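Local coordinates for D-aminopeptidase (Bacillus subtilis, PDB 1HI9), which hydrolyses N-terminal residues from peptides containing D-amino acids, as a two-zinc metallopeptidase whose ten subunits enclose a central chamber holding the active sites, at residues V54-S59 against P73-I78; E89-T94 against Y139-Y144; F124-R129 against P217-E222; A224-A229 against G243-Q248. All blocks are in the same frame, centred on the assembly; numbering follows the deposited sequence.

Interaction 1. Residues V54-S59 against P73-I78; sequences VLVNDS and PEADLI
I78 lies obliquely across the side chain of L55, its CG1-CD1 arm doing the touching: CG1 comes to 3.6 Å from L55 CD2, and CD1 reaches both methyls. The arm gets there because CG1 stands anti to the carbonyl carbon (chi1 -70°). The other branch, CG2, sits anti to the backbone N and turns instead toward the side chain of N57. D76 shares this face with L55, N57 and I78; a water that accepts from V54 N at 2.7 Å lies 2.9 Å from D76 OD2 and can bridge the two segments at that end, though it has other acceptors in reach. An alanine in place of I78 would probably open a gap beside the L55 methyls, since the CG1-CD1 arm is what fills it. On the other face the fit is looser: V56 spreads its two methyls, CG2 to A75 CB at 4.1 Å and CG1 to L77 CD1 at 4.3 Å, and V56 also packs on I43 of helix 28-48. Between the faces the backbones run parallel. V56 N donates to D76 O and V56 O accepts from I78 N, each at 2.8 Å, while D76 N to V54 O and D58 N to I78 O are longer. D58 turns its carboxylate to L66 N and N65 ND2, just before the zinc ligand H60. L77 and I78 also pair antiparallel with a strand of a second subunit, continuing the sheet across the interface. This is the parallel strand pairing of an alpha/beta sheet, with the metal site at the C-terminal ends of its strands.

Interaction 2. Residues E89-T94 against Y139-Y144; sequences EGLDDT and YVAGYY
Y144 lays its ring against the backbone of L91 and D92, and this is the close part of the contact. D92 CA stands over one face, 3.9 Å from the ring centroid and 21° off the normal, a CH-pi contact. Over the rim of that same face comes L91 O, 3.3 Å from Y144 CE1. The opposite face carries Y143 CD2 above its centre, so the ring is held between the loop and its own neighbour in sequence. With CG anti to the carbonyl carbon (chi1 -67°), the ring is directed at the loop. Beside it L91, its CG anti to the backbone N, sends CD1 to A141 CB at 4.0 Å. An alanine in place of Y144 would probably leave D92 CA and L91 O facing a gap and give this part of the loop freedom to shift. Toward solvent the contact thins out. D93 touches through CB, 3.4 Å from Y144 O, and its carboxylate leads away. D92 also turns its carboxylate from the ring and back onto its own loop: OD1 accepts from T94 N at 2.8 Å, an Asx turn, and from T94 OG1 as well. The hydroxyl of T94 is in turn bonded to K2 NZ. No hydrogen bond joins the two segments: the D92-T94 turn is shaped by its own polar bonds, and the loop meets the helix and the Y144 that follows it by van der Waals fit and weak C-H contacts.

Interaction 3. Residues F124-R129 against P217-E222; sequences FYINDR and PVLSIE
Y125 and S220 face each other as a hydrogen-bonded antiparallel pair. Y125 N gives to S220 O at 2.7 Å, a short but bent bond (135° at the hydrogen), and S220 N gives back to Y125 O at 2.9 Å. Further on, N127 N binds V218 O, and N127 then adds its side chain: OD1 takes V218 N at 2.8 Å, the donor almost in line with the amide C=O (173°). Here a side-chain oxygen does what a strand carbonyl would otherwise do, closing the ladder where the backbone turns off.

Apolar contacts fill the face of F124, I126, L219 and I221. F124 lies alongside I221, the ring edge at CE2 meeting CG2 at 3.8 Å. I126 splits its work, CD1 going to L219 CD1 at 4.1 Å and CG2 to P217 CB. Helices 133-143 and 254-268 close over this face, and F124 comes near the zinc ligand E133. On the other face Y125 CB and S220 CB are 3.4 Å apart, a tight fit. The Y125 ring runs beside the E222 side chain, whose OE2 forms a salt bridge with R122.

From I126 to R129 the chain makes a type I' turn, N127 and D128 both at positive phi, the classic two-residue hairpin loop; it joins strands 121-126 and 129-131 as a beta hairpin, and strand 218-223 adds to the other side of 121-126 in a five-stranded antiparallel sheet.

Interaction 4. Residues A224-A229 against G243-Q248; sequences ANYGQA and GTTTVQ
The first turn of helix 226-232 rests on the turn that leads into strand 246-250, with Y226 and A229 meeting T244, T245 and V247. T244 O lies in the plane of the Y226 ring, at its edge, 3.6 Å from CE1. The methyl of T245 reaches the start of the helix: CG2 is 3.9 Å from Y226 N, while OG1 turns to F223 O. One turn further, A229 CB comes to 3.7 Å from T245 O and to 3.8 Å from V247 CG2. That methyl, anti to the carbonyl carbon of V247, also touches A229 O. No hydrogen bond crosses; each side secures its own turn. Q228 OE1 accepts from N225 N at 2.8 Å, N225 being the N-cap residue, and T244 OG1 accepts from T246 N at 2.9 Å, an ST turn. R122 of a third subunit makes weak hydrogen bonds to A224 O and T245 OG1, and Y226 packs on T109 of that chain. Within its own chain the short helix links strands 218-223 and 238-240, while V247 lies between them, touching F223 on one and I240 on the other.

Overall arrangement
Along the chain the contacts open in the order 1, 2, 3, 4, the segments of 2 and 3 alternating. Interaction 1 belongs to the mixed, mostly parallel sheet; interactions 3 and 4 belong to the antiparallel one, through the neighbouring strands 218-223 and 246-250, with I221 O and V247 N probably hydrogen-bonded. Interaction 2 bridges the halves: it touches interaction 1 through E89 and G90, and interaction 3 through Y139 of helix 133-143. Centres of 1 and 4 lie about 36 Å apart, those of 3 and 4 about 13 Å. Interactions 1 and 4 each meet a different neighbouring subunit, so both halves of the fold contribute to contacts within the decamer.

Interaction 1. Residues V54-S59 against P73-I78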
loop_
_atom_site.group_PDB
_atom_site.type_symbol
_atom_site.label_atom_id
_atom_site.label_comp_id
_atom_site.label_asym_id
_atom_site.label_seq_id
_atom_site.Cartn_x
_atom_site.Cartn_y
_atom_site.Cartn_z
ATOM N N VAL A 54 7.540 -22.755 -39.567
ATOM C CA VAL A 54 6.356 -22.343 -38.824
ATOM C C VAL A 54 6.696 -21.104 -38.007
ATOM O O VAL A 54 7.443 -21.180 -37.033
ATOM C CB VAL A 54 5.866 -23.440 -37.868
ATOM C CG1 VAL A 54 4.598 -22.981 -37.171
ATOM C CG2 VAL A 54 5.615 -24.722 -38.633
ATOM N N LEU A 55 6.154 -19.963 -38.430
ATOM C CA LEU A 55 6.375 -18.693 -37.751
ATOM C C LEU A 55 5.232 -18.497 -36.767
ATOM O O LEU A 55 4.062 -18.470 -37.166
ATOM C CB LEU A 55 6.373 -17.538 -38.755
ATOM C CG LEU A 55 7.365 -16.398 -38.530
ATOM C CD1 LEU A 55 6.874 -15.164 -39.252
ATOM C CD2 LEU A 55 7.517 -16.115 -37.051
ATOM N N VAL A 56 5.571 -18.354 -35.489
ATOM C CA VAL A 56 4.572 -18.177 -34.441
ATOM C C VAL A 56 4.621 -16.768 -33.865
ATOM O O VAL A 56 5.617 -16.364 -33.262
ATOM C CB VAL A 56 4.778 -19.200 -33.299
ATOM C CG1 VAL A 56 3.621 -19.117 -32.301
ATOM C CG2 VAL A 56 4.885 -20.605 -33.883
ATOM N N ASN A 57 3.530 -16.028 -34.056
ATOM C CA ASN A 57 3.413 -14.652 -33.582
ATOM C C ASN A 57 2.472 -14.563 -32.377
ATOM O O ASN A 57 1.273 -14.842 -32.485
ATOM C CB ASN A 57 2.879 -13.757 -34.705
ATOM C CG ASN A 57 2.840 -12.287 -34.320
ATOM O OD1 ASN A 57 1.955 -11.542 -34.742
ATOM N ND2 ASN A 57 3.803 -11.863 -33.527
ATOM N N ASP A 58 3.021 -14.179 -31.230
ATOM C CA ASP A 58 2.232 -14.030 -30.013
ATOM C C ASP A 58 1.350 -12.827 -30.297
ATOM O O ASP A 58 1.859 -11.719 -30.495
ATOM C CB ASP A 58 3.154 -13.735 -28.825
ATOM C CG ASP A 58 2.451 -13.859 -27.490
ATOM O OD1 ASP A 58 1.295 -13.392 -27.383
ATOM O OD2 ASP A 58 3.063 -14.406 -26.544
ATOM N N SER A 59 0.034 -13.035 -30.310
ATOM C CA SER A 59 -0.897 -11.947 -30.630
ATOM C C SER A 59 -1.800 -11.472 -29.507
ATOM O O SER A 59 -2.853 -10.904 -29.769
ATOM C CB SER A 59 -1.772 -12.362 -31.815
ATOM O OG SER A 59 -0.971 -12.787 -32.895
ATOM N N PRO A 73 10.892 -26.220 -30.252
ATOM C CA PRO A 73 12.234 -25.768 -30.629
ATOM C C PRO A 73 12.459 -25.489 -32.113
ATOM O O PRO A 73 13.280 -24.645 -32.465
ATOM C CB PRO A 73 13.132 -26.881 -30.097
ATOM C CG PRO A 73 12.259 -28.093 -30.215
ATOM C CD PRO A 73 10.937 -27.587 -29.704
ATOM N N GLU A 74 11.733 -26.185 -32.979
ATOM C CA GLU A 74 11.884 -25.979 -34.411
ATOM C C GLU A 74 11.016 -24.854 -34.964
ATOM O O GLU A 74 10.964 -24.625 -36.178
ATOM C CB GLU A 74 11.599 -27.275 -35.174
ATOM C CG GLU A 74 12.766 -28.249 -35.126
ATOM C CD GLU A 74 14.079 -27.565 -35.493
ATOM O OE1 GLU A 74 14.162 -26.992 -36.609
ATOM O OE2 GLU A 74 15.018 -27.593 -34.659
ATOM N N ALA A 75 10.331 -24.144 -34.080
ATOM C CA ALA A 75 9.486 -23.049 -34.522
ATOM C C ALA A 75 10.173 -21.727 -34.235
ATOM O O ALA A 75 11.028 -21.646 -33.359
ATOM C CB ALA A 75 8.134 -23.108 -33.818
ATOM N N ASP A 76 9.808 -20.699 -34.991
ATOM C CA ASP A 76 10.369 -19.365 -34.809
ATOM C C ASP A 76 9.311 -18.499 -34.136
ATOM O O ASP A 76 8.210 -18.318 -34.675
ATOM C CB ASP A 76 10.757 -18.758 -36.159
ATOM C CG ASP A 76 11.805 -19.589 -36.897
ATOM O OD1 ASP A 76 12.919 -19.771 -36.343
ATOM O OD2 ASP A 76 11.512 -20.057 -38.028
ATOM N N LEU A 77 9.656 -17.952 -32.971
ATOM C CA LEU A 77 8.729 -17.136 -32.195
ATOM C C LEU A 77 8.947 -15.638 -32.272
ATOM O O LEU A 77 10.063 -15.152 -32.141
ATOM C CB LEU A 77 8.765 -17.554 -30.717
ATOM C CG LEU A 77 7.983 -16.687 -29.725
ATOM C CD1 LEU A 77 6.491 -16.851 -29.950
ATOM C CD2 LEU A 77 8.348 -17.084 -28.306
ATOM N N ILE A 78 7.857 -14.913 -32.495
ATOM C CA ILE A 78 7.894 -13.460 -32.542
ATOM C C ILE A 78 7.271 -13.055 -31.222
ATOM O O ILE A 78 6.077 -13.270 -31.000
ATOM C CB ILE A 78 7.039 -12.880 -33.678
ATOM C CG1 ILE A 78 7.693 -13.183 -35.028
ATOM C CG2 ILE A 78 6.864 -11.378 -33.478
ATOM C CD1 ILE A 78 6.945 -12.612 -36.217
HETATM O O HOH W 1 10.044 -22.476 -38.488
#

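Interaction 2. Residues E89-T94 against Y139-Y144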
loop_
_atom_site.group_PDB
_atom_site.type_symbol
_atom_site.label_atom_id
_atom_site.label_comp_id
_atom_site.label_asym_id
_atom_site.label_seq_id
_atom_site.Cartn_x
_atom_site.Cartn_y
_atom_site.Cartn_z
ATOM N N GLU A 89 1.965 -9.482 -37.576
ATOM C CA GLU A 89 3.357 -9.132 -37.805
ATOM C C GLU A 89 4.124 -10.349 -38.327
ATOM O O GLU A 89 4.007 -11.455 -37.789
ATOM C CB GLU A 89 4.006 -8.658 -36.506
ATOM C CG GLU A 89 5.478 -8.360 -36.661
ATOM C CD GLU A 89 5.725 -7.191 -37.600
ATOM O OE1 GLU A 89 6.820 -7.145 -38.218
ATOM O OE2 GLU A 89 4.830 -6.314 -37.714
ATOM N N GLY A 90 4.899 -10.142 -39.386
ATOM C CA GLY A 90 5.684 -11.226 -39.950
ATOM C C GLY A 90 5.014 -11.996 -41.073
ATOM O O GLY A 90 5.634 -12.850 -41.702
ATOM N N LEU A 91 3.750 -11.697 -41.334
ATOM C CA LEU A 91 3.010 -12.382 -42.392
ATOM C C LEU A 91 3.206 -11.683 -43.748
ATOM O O LEU A 91 2.879 -10.506 -43.891
ATOM C CB LEU A 91 1.517 -12.406 -42.033
ATOM C CG LEU A 91 0.634 -13.517 -42.616
ATOM C CD1 LEU A 91 -0.812 -13.293 -42.209
ATOM C CD2 LEU A 91 0.747 -13.549 -44.124
ATOM N N ASP A 92 3.751 -12.403 -44.727
ATOM C CA ASP A 92 3.955 -11.859 -46.070
ATOM C C ASP A 92 3.442 -12.856 -47.116
ATOM O O ASP A 92 2.857 -13.878 -46.761
ATOM C CB ASP A 92 5.435 -11.546 -46.325
ATOM C CG ASP A 92 6.325 -12.759 -46.164
ATOM O OD1 ASP A 92 5.843 -13.889 -46.410
ATOM O OD2 ASP A 92 7.511 -12.588 -45.805
ATOM N N ASP A 93 3.677 -12.566 -48.395
ATOM C CA ASP A 93 3.207 -13.429 -49.479
ATOM C C ASP A 93 4.004 -14.714 -49.684
ATOM O O ASP A 93 3.726 -15.482 -50.599
ATOM C CB ASP A 93 3.152 -12.639 -50.799
ATOM C CG ASP A 93 4.530 -12.233 -51.307
ATOM O OD1 ASP A 93 4.587 -11.472 -52.299
ATOM O OD2 ASP A 93 5.551 -12.673 -50.728
ATOM N N THR A 94 4.986 -14.955 -48.830
ATOM C CA THR A 94 5.801 -16.156 -48.960
ATOM C C THR A 94 5.244 -17.316 -48.134
ATOM O O THR A 94 5.850 -18.381 -48.073
ATOM C CB THR A 94 7.249 -15.896 -48.510
ATOM O OG1 THR A 94 7.303 -15.849 -47.078
ATOM C CG2 THR A 94 7.742 -14.568 -49.073
ATOM N N TYR A 139 -8.240 -10.331 -43.544
ATOM C CA TYR A 139 -8.116 -9.383 -44.645
ATOM C C TYR A 139 -6.657 -9.024 -44.908
ATOM O O TYR A 139 -6.257 -8.862 -46.064
ATOM C CB TYR A 139 -8.917 -8.113 -44.359
ATOM C CG TYR A 139 -10.359 -8.183 -44.805
ATOM C CD1 TYR A 139 -11.380 -7.695 -43.995
ATOM C CD2 TYR A 139 -10.704 -8.732 -46.040
ATOM C CE1 TYR A 139 -12.709 -7.752 -44.395
ATOM C CE2 TYR A 139 -12.033 -8.793 -46.455
ATOM C CZ TYR A 139 -13.032 -8.301 -45.623
ATOM O OH TYR A 139 -14.354 -8.349 -46.019
ATOM N N VAL A 140 -5.857 -8.886 -43.849
ATOM C CA VAL A 140 -4.447 -8.561 -44.047
ATOM C C VAL A 140 -3.775 -9.771 -44.688
ATOM O O VAL A 140 -2.883 -9.625 -45.506
ATOM C CB VAL A 140 -3.737 -8.213 -42.719
ATOM C CG1 VAL A 140 -2.241 -8.037 -42.969
ATOM C CG2 VAL A 140 -4.328 -6.938 -42.135
ATOM N N ALA A 141 -4.213 -10.963 -44.311
ATOM C CA ALA A 141 -3.662 -12.174 -44.888
ATOM C C ALA A 141 -4.018 -12.171 -46.375
ATOM O O ALA A 141 -3.209 -12.555 -47.224
ATOM C CB ALA A 141 -4.256 -13.401 -44.206
ATOM N N GLY A 142 -5.236 -11.722 -46.681
ATOM C CA GLY A 142 -5.697 -11.666 -48.054
ATOM C C GLY A 142 -4.858 -10.740 -48.912
ATOM O O GLY A 142 -4.599 -11.024 -50.079
ATOM N N TYR A 143 -4.432 -9.625 -48.329
ATOM C CA TYR A 143 -3.607 -8.658 -49.035
ATOM C C TYR A 143 -2.367 -9.337 -49.596
ATOM O O TYR A 143 -1.870 -8.952 -50.645
ATOM C CB TYR A 143 -3.175 -7.543 -48.090
ATOM C CG TYR A 143 -2.325 -6.490 -48.757
ATOM C CD1 TYR A 143 -2.907 -5.452 -49.477
ATOM C CD2 TYR A 143 -0.926 -6.557 -48.693
ATOM C CE1 TYR A 143 -2.118 -4.498 -50.126
ATOM C CE2 TYR A 143 -0.124 -5.612 -49.338
ATOM C CZ TYR A 143 -0.732 -4.580 -50.054
ATOM O OH TYR A 143 0.048 -3.629 -50.685
ATOM N N TYR A 144 -1.861 -10.340 -48.883
ATOM C CA TYR A 144 -0.674 -11.061 -49.326
ATOM C C TYR A 144 -1.042 -12.344 -50.051
ATOM O O TYR A 144 -0.180 -13.174 -50.322
ATOM C CB TYR A 144 0.232 -11.394 -48.137
ATOM C CG TYR A 144 0.858 -10.179 -47.474
ATOM C CD1 TYR A 144 0.318 -9.639 -46.299
ATOM C CD2 TYR A 144 1.991 -9.570 -48.020
ATOM C CE1 TYR A 144 0.892 -8.526 -45.684
ATOM C CE2 TYR A 144 2.572 -8.457 -47.414
ATOM C CZ TYR A 144 2.017 -7.944 -46.246
ATOM O OH TYR A 144 2.594 -6.853 -45.649
#

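Interaction 3. Residues F124-R129 against P217-E222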
loop_
_atom_site.group_PDB
_atom_site.type_symbol
_atom_site.label_atom_id
_atom_site.label_comp_id
_atom_site.label_asym_id
_atom_site.label_seq_id
_atom_site.Cartn_x
_atom_site.Cartn_y
_atom_site.Cartn_z
ATOM N N PHE A 124 -15.938 -3.256 -35.839
ATOM C CA PHE A 124 -14.926 -2.885 -36.813
ATOM C C PHE A 124 -15.637 -3.079 -38.153
ATOM O O PHE A 124 -16.430 -4.014 -38.308
ATOM C CB PHE A 124 -13.730 -3.837 -36.757
ATOM C CG PHE A 124 -12.681 -3.459 -35.746
ATOM C CD1 PHE A 124 -11.789 -4.420 -35.258
ATOM C CD2 PHE A 124 -12.558 -2.148 -35.305
ATOM C CE1 PHE A 124 -10.799 -4.080 -34.339
ATOM C CE2 PHE A 124 -11.575 -1.800 -34.393
ATOM C CZ PHE A 124 -10.690 -2.765 -33.909
ATOM N N TYR A 125 -15.364 -2.212 -39.121
ATOM C CA TYR A 125 -15.979 -2.332 -40.437
ATOM C C TYR A 125 -14.961 -2.105 -41.550
ATOM O O TYR A 125 -14.165 -1.158 -41.527
ATOM C CB TYR A 125 -17.114 -1.309 -40.628
ATOM C CG TYR A 125 -18.346 -1.492 -39.771
ATOM C CD1 TYR A 125 -18.532 -0.739 -38.611
ATOM C CD2 TYR A 125 -19.333 -2.413 -40.126
ATOM C CE1 TYR A 125 -19.668 -0.897 -37.825
ATOM C CE2 TYR A 125 -20.472 -2.583 -39.349
ATOM C CZ TYR A 125 -20.633 -1.817 -38.197
ATOM O OH TYR A 125 -21.758 -1.950 -37.412
ATOM N N ILE A 126 -14.998 -2.994 -42.528
ATOM C CA ILE A 126 -14.149 -2.882 -43.696
ATOM C C ILE A 126 -15.150 -2.820 -44.842
ATOM O O ILE A 126 -15.676 -3.849 -45.268
ATOM C CB ILE A 126 -13.224 -4.100 -43.858
ATOM C CG1 ILE A 126 -12.170 -4.096 -42.757
ATOM C CG2 ILE A 126 -12.518 -4.040 -45.213
ATOM C CD1 ILE A 126 -11.262 -2.863 -42.793
ATOM N N ASN A 127 -15.426 -1.600 -45.305
ATOM C CA ASN A 127 -16.399 -1.368 -46.372
ATOM C C ASN A 127 -17.779 -1.901 -45.950
ATOM O O ASN A 127 -18.395 -2.718 -46.638
ATOM C CB ASN A 127 -15.940 -2.041 -47.673
ATOM C CG ASN A 127 -15.078 -1.133 -48.532
ATOM O OD1 ASN A 127 -14.214 -0.413 -48.030
ATOM N ND2 ASN A 127 -15.299 -1.176 -49.840
ATOM N N ASP A 128 -18.245 -1.449 -44.794
ATOM C CA ASP A 128 -19.553 -1.849 -44.282
ATOM C C ASP A 128 -19.709 -3.299 -43.831
ATOM O O ASP A 128 -20.787 -3.697 -43.390
ATOM C CB ASP A 128 -20.642 -1.524 -45.312
ATOM C CG ASP A 128 -20.762 -0.027 -45.577
ATOM O OD1 ASP A 128 -20.788 0.747 -44.588
ATOM O OD2 ASP A 128 -20.835 0.369 -46.762
ATOM N N ARG A 129 -18.656 -4.100 -43.935
ATOM C CA ARG A 129 -18.782 -5.469 -43.480
ATOM C C ARG A 129 -18.276 -5.651 -42.051
ATOM O O ARG A 129 -17.113 -5.374 -41.753
ATOM C CB ARG A 129 -18.039 -6.437 -44.391
ATOM C CG ARG A 129 -18.150 -7.857 -43.859
ATOM C CD ARG A 129 -17.872 -8.907 -44.895
ATOM N NE ARG A 129 -18.285 -10.216 -44.397
ATOM C CZ ARG A 129 -18.291 -11.327 -45.127
ATOM N NH1 ARG A 129 -17.901 -11.289 -46.398
ATOM N NH2 ARG A 129 -18.693 -12.468 -44.584
ATOM N N PRO A 217 -9.917 0.282 -49.029
ATOM C CA PRO A 217 -10.868 0.024 -47.951
ATOM C C PRO A 217 -11.172 1.203 -47.044
ATOM O O PRO A 217 -10.314 2.035 -46.761
ATOM C CB PRO A 217 -10.225 -1.141 -47.201
ATOM C CG PRO A 217 -8.770 -0.875 -47.361
ATOM C CD PRO A 217 -8.665 -0.470 -48.816
ATOM N N VAL A 218 -12.421 1.266 -46.613
ATOM C CA VAL A 218 -12.862 2.306 -45.710
ATOM C C VAL A 218 -13.021 1.635 -44.355
ATOM O O VAL A 218 -13.862 0.743 -44.171
ATOM C CB VAL A 218 -14.217 2.905 -46.136
ATOM C CG1 VAL A 218 -14.717 3.872 -45.078
ATOM C CG2 VAL A 218 -14.072 3.619 -47.472
ATOM N N LEU A 219 -12.192 2.060 -43.409
ATOM C CA LEU A 219 -12.228 1.522 -42.066
ATOM C C LEU A 219 -13.228 2.296 -41.230
ATOM O O LEU A 219 -13.225 3.520 -41.231
ATOM C CB LEU A 219 -10.844 1.626 -41.419
ATOM C CG LEU A 219 -10.757 1.243 -39.933
ATOM C CD1 LEU A 219 -11.234 -0.190 -39.749
ATOM C CD2 LEU A 219 -9.313 1.392 -39.431
ATOM N N SER A 220 -14.097 1.577 -40.537
ATOM C CA SER A 220 -15.078 2.206 -39.668
ATOM C C SER A 220 -14.958 1.533 -38.308
ATOM O O SER A 220 -14.885 0.305 -38.212
ATOM C CB SER A 220 -16.503 2.033 -40.213
ATOM O OG SER A 220 -16.763 2.939 -41.268
ATOM N N ILE A 221 -14.914 2.345 -37.263
ATOM C CA ILE A 221 -14.819 1.820 -35.919
ATOM C C ILE A 221 -15.897 2.456 -35.076
ATOM O O ILE A 221 -15.960 3.675 -34.954
ATOM C CB ILE A 221 -13.460 2.143 -35.263
ATOM C CG1 ILE A 221 -12.321 1.674 -36.163
ATOM C CG2 ILE A 221 -13.379 1.475 -33.888
ATOM C CD1 ILE A 221 -10.967 2.016 -35.651
ATOM N N GLU A 222 -16.767 1.629 -34.517
ATOM C CA GLU A 222 -17.816 2.136 -33.654
ATOM C C GLU A 222 -17.326 1.908 -32.228
ATOM O O GLU A 222 -17.062 0.770 -31.833
ATOM C CB GLU A 222 -19.110 1.371 -33.882
ATOM C CG GLU A 222 -20.285 1.947 -33.120
ATOM C CD GLU A 222 -21.557 1.139 -33.313
ATOM O OE1 GLU A 222 -21.964 0.921 -34.474
ATOM O OE2 GLU A 222 -22.147 0.724 -32.300
#

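Interaction 4. Residues A224-A229 against G243-Q248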
loop_
_atom_site.group_PDB
_atom_site.type_symbol
_atom_site.label_atom_id
_atom_site.label_comp_id
_atom_site.label_asym_id
_atom_site.label_seq_id
_atom_site.Cartn_x
_atom_site.Cartn_y
_atom_site.Cartn_z
ATOM N N ALA A 224 -17.610 2.430 -27.870
ATOM C CA ALA A 224 -18.639 2.333 -26.842
ATOM C C ALA A 224 -19.231 3.687 -26.455
ATOM O O ALA A 224 -20.446 3.796 -26.277
ATOM C CB ALA A 224 -18.079 1.634 -25.612
ATOM N N ASN A 225 -18.380 4.710 -26.319
ATOM C CA ASN A 225 -18.854 6.052 -25.952
ATOM C C ASN A 225 -18.289 7.127 -26.874
ATOM O O ASN A 225 -17.366 6.879 -27.647
ATOM C CB ASN A 225 -18.525 6.383 -24.480
ATOM C CG ASN A 225 -17.034 6.442 -24.203
ATOM O OD1 ASN A 225 -16.479 5.600 -23.481
ATOM N ND2 ASN A 225 -16.373 7.437 -24.776
ATOM N N TYR A 226 -18.849 8.325 -26.795
ATOM C CA TYR A 226 -18.407 9.418 -27.648
ATOM C C TYR A 226 -16.978 9.901 -27.347
ATOM O O TYR A 226 -16.261 10.376 -28.238
ATOM C CB TYR A 226 -19.387 10.581 -27.545
ATOM C CG TYR A 226 -19.299 11.540 -28.705
ATOM C CD1 TYR A 226 -19.911 11.248 -29.934
ATOM C CD2 TYR A 226 -18.595 12.735 -28.586
ATOM C CE1 TYR A 226 -19.820 12.134 -31.016
ATOM C CE2 TYR A 226 -18.499 13.620 -29.654
ATOM C CZ TYR A 226 -19.107 13.319 -30.857
ATOM O OH TYR A 226 -18.975 14.202 -31.892
ATOM N N GLY A 227 -16.570 9.797 -26.088
ATOM C CA GLY A 227 -15.221 10.189 -25.732
ATOM C C GLY A 227 -14.163 9.416 -26.518
ATOM O O GLY A 227 -13.178 9.987 -26.991
ATOM N N GLN A 228 -14.360 8.115 -26.683
ATOM C CA GLN A 228 -13.387 7.309 -27.407
ATOM C C GLN A 228 -13.386 7.700 -28.870
ATOM O O GLN A 228 -12.349 7.654 -29.534
ATOM C CB GLN A 228 -13.714 5.828 -27.250
ATOM C CG GLN A 228 -13.784 5.411 -25.787
ATOM C CD GLN A 228 -14.574 4.132 -25.589
ATOM O OE1 GLN A 228 -15.646 3.953 -26.193
ATOM N NE2 GLN A 228 -14.069 3.246 -24.728
ATOM N N ALA A 229 -14.550 8.084 -29.378
ATOM C CA ALA A 229 -14.635 8.511 -30.763
ATOM C C ALA A 229 -13.859 9.827 -30.938
ATOM O O ALA A 229 -13.119 9.985 -31.901
ATOM C CB ALA A 229 -16.100 8.693 -31.176
ATOM N N GLY A 243 -24.298 11.841 -35.211
ATOM C CA GLY A 243 -25.337 11.031 -34.605
ATOM C C GLY A 243 -24.871 9.650 -34.189
ATOM O O GLY A 243 -25.695 8.809 -33.834
ATOM N N THR A 244 -23.561 9.409 -34.229
ATOM C CA THR A 244 -23.006 8.104 -33.856
ATOM C C THR A 244 -21.691 8.243 -33.087
ATOM O O THR A 244 -21.210 9.348 -32.832
ATOM C CB THR A 244 -22.695 7.233 -35.089
ATOM O OG1 THR A 244 -21.419 7.602 -35.626
ATOM C CG2 THR A 244 -23.748 7.418 -36.168
ATOM N N THR A 245 -21.114 7.103 -32.726
ATOM C CA THR A 245 -19.846 7.070 -32.019
ATOM C C THR A 245 -18.878 6.333 -32.929
ATOM O O THR A 245 -17.901 5.725 -32.480
ATOM C CB THR A 245 -19.957 6.307 -30.697
ATOM O OG1 THR A 245 -20.363 4.959 -30.965
ATOM C CG2 THR A 245 -20.965 6.979 -29.783
ATOM N N THR A 246 -19.166 6.402 -34.223
ATOM C CA THR A 246 -18.362 5.742 -35.236
ATOM C C THR A 246 -17.438 6.736 -35.930
ATOM O O THR A 246 -17.853 7.839 -36.287
ATOM C CB THR A 246 -19.272 5.091 -36.295
ATOM O OG1 THR A 246 -20.258 4.283 -35.636
ATOM C CG2 THR A 246 -18.470 4.219 -37.229
ATOM N N VAL A 247 -16.179 6.334 -36.106
ATOM C CA VAL A 247 -15.182 7.166 -36.764
ATOM C C VAL A 247 -14.723 6.424 -38.012
ATOM O O VAL A 247 -14.478 5.223 -37.962
ATOM C CB VAL A 247 -13.979 7.429 -35.844
ATOM C CG1 VAL A 247 -12.996 8.368 -36.524
ATOM C CG2 VAL A 247 -14.462 8.008 -34.519
ATOM N N GLN A 248 -14.631 7.134 -39.133
ATOM C CA GLN A 248 -14.230 6.502 -40.380
ATOM C C GLN A 248 -12.886 7.008 -40.893
ATOM O O GLN A 248 -12.475 8.140 -40.626
ATOM C CB GLN A 248 -15.296 6.719 -41.456
ATOM C CG GLN A 248 -16.691 6.318 -41.030
ATOM C CD GLN A 248 -17.652 6.268 -42.196
ATOM O OE1 GLN A 248 -17.692 7.187 -43.014
ATOM N NE2 GLN A 248 -18.436 5.187 -42.280
#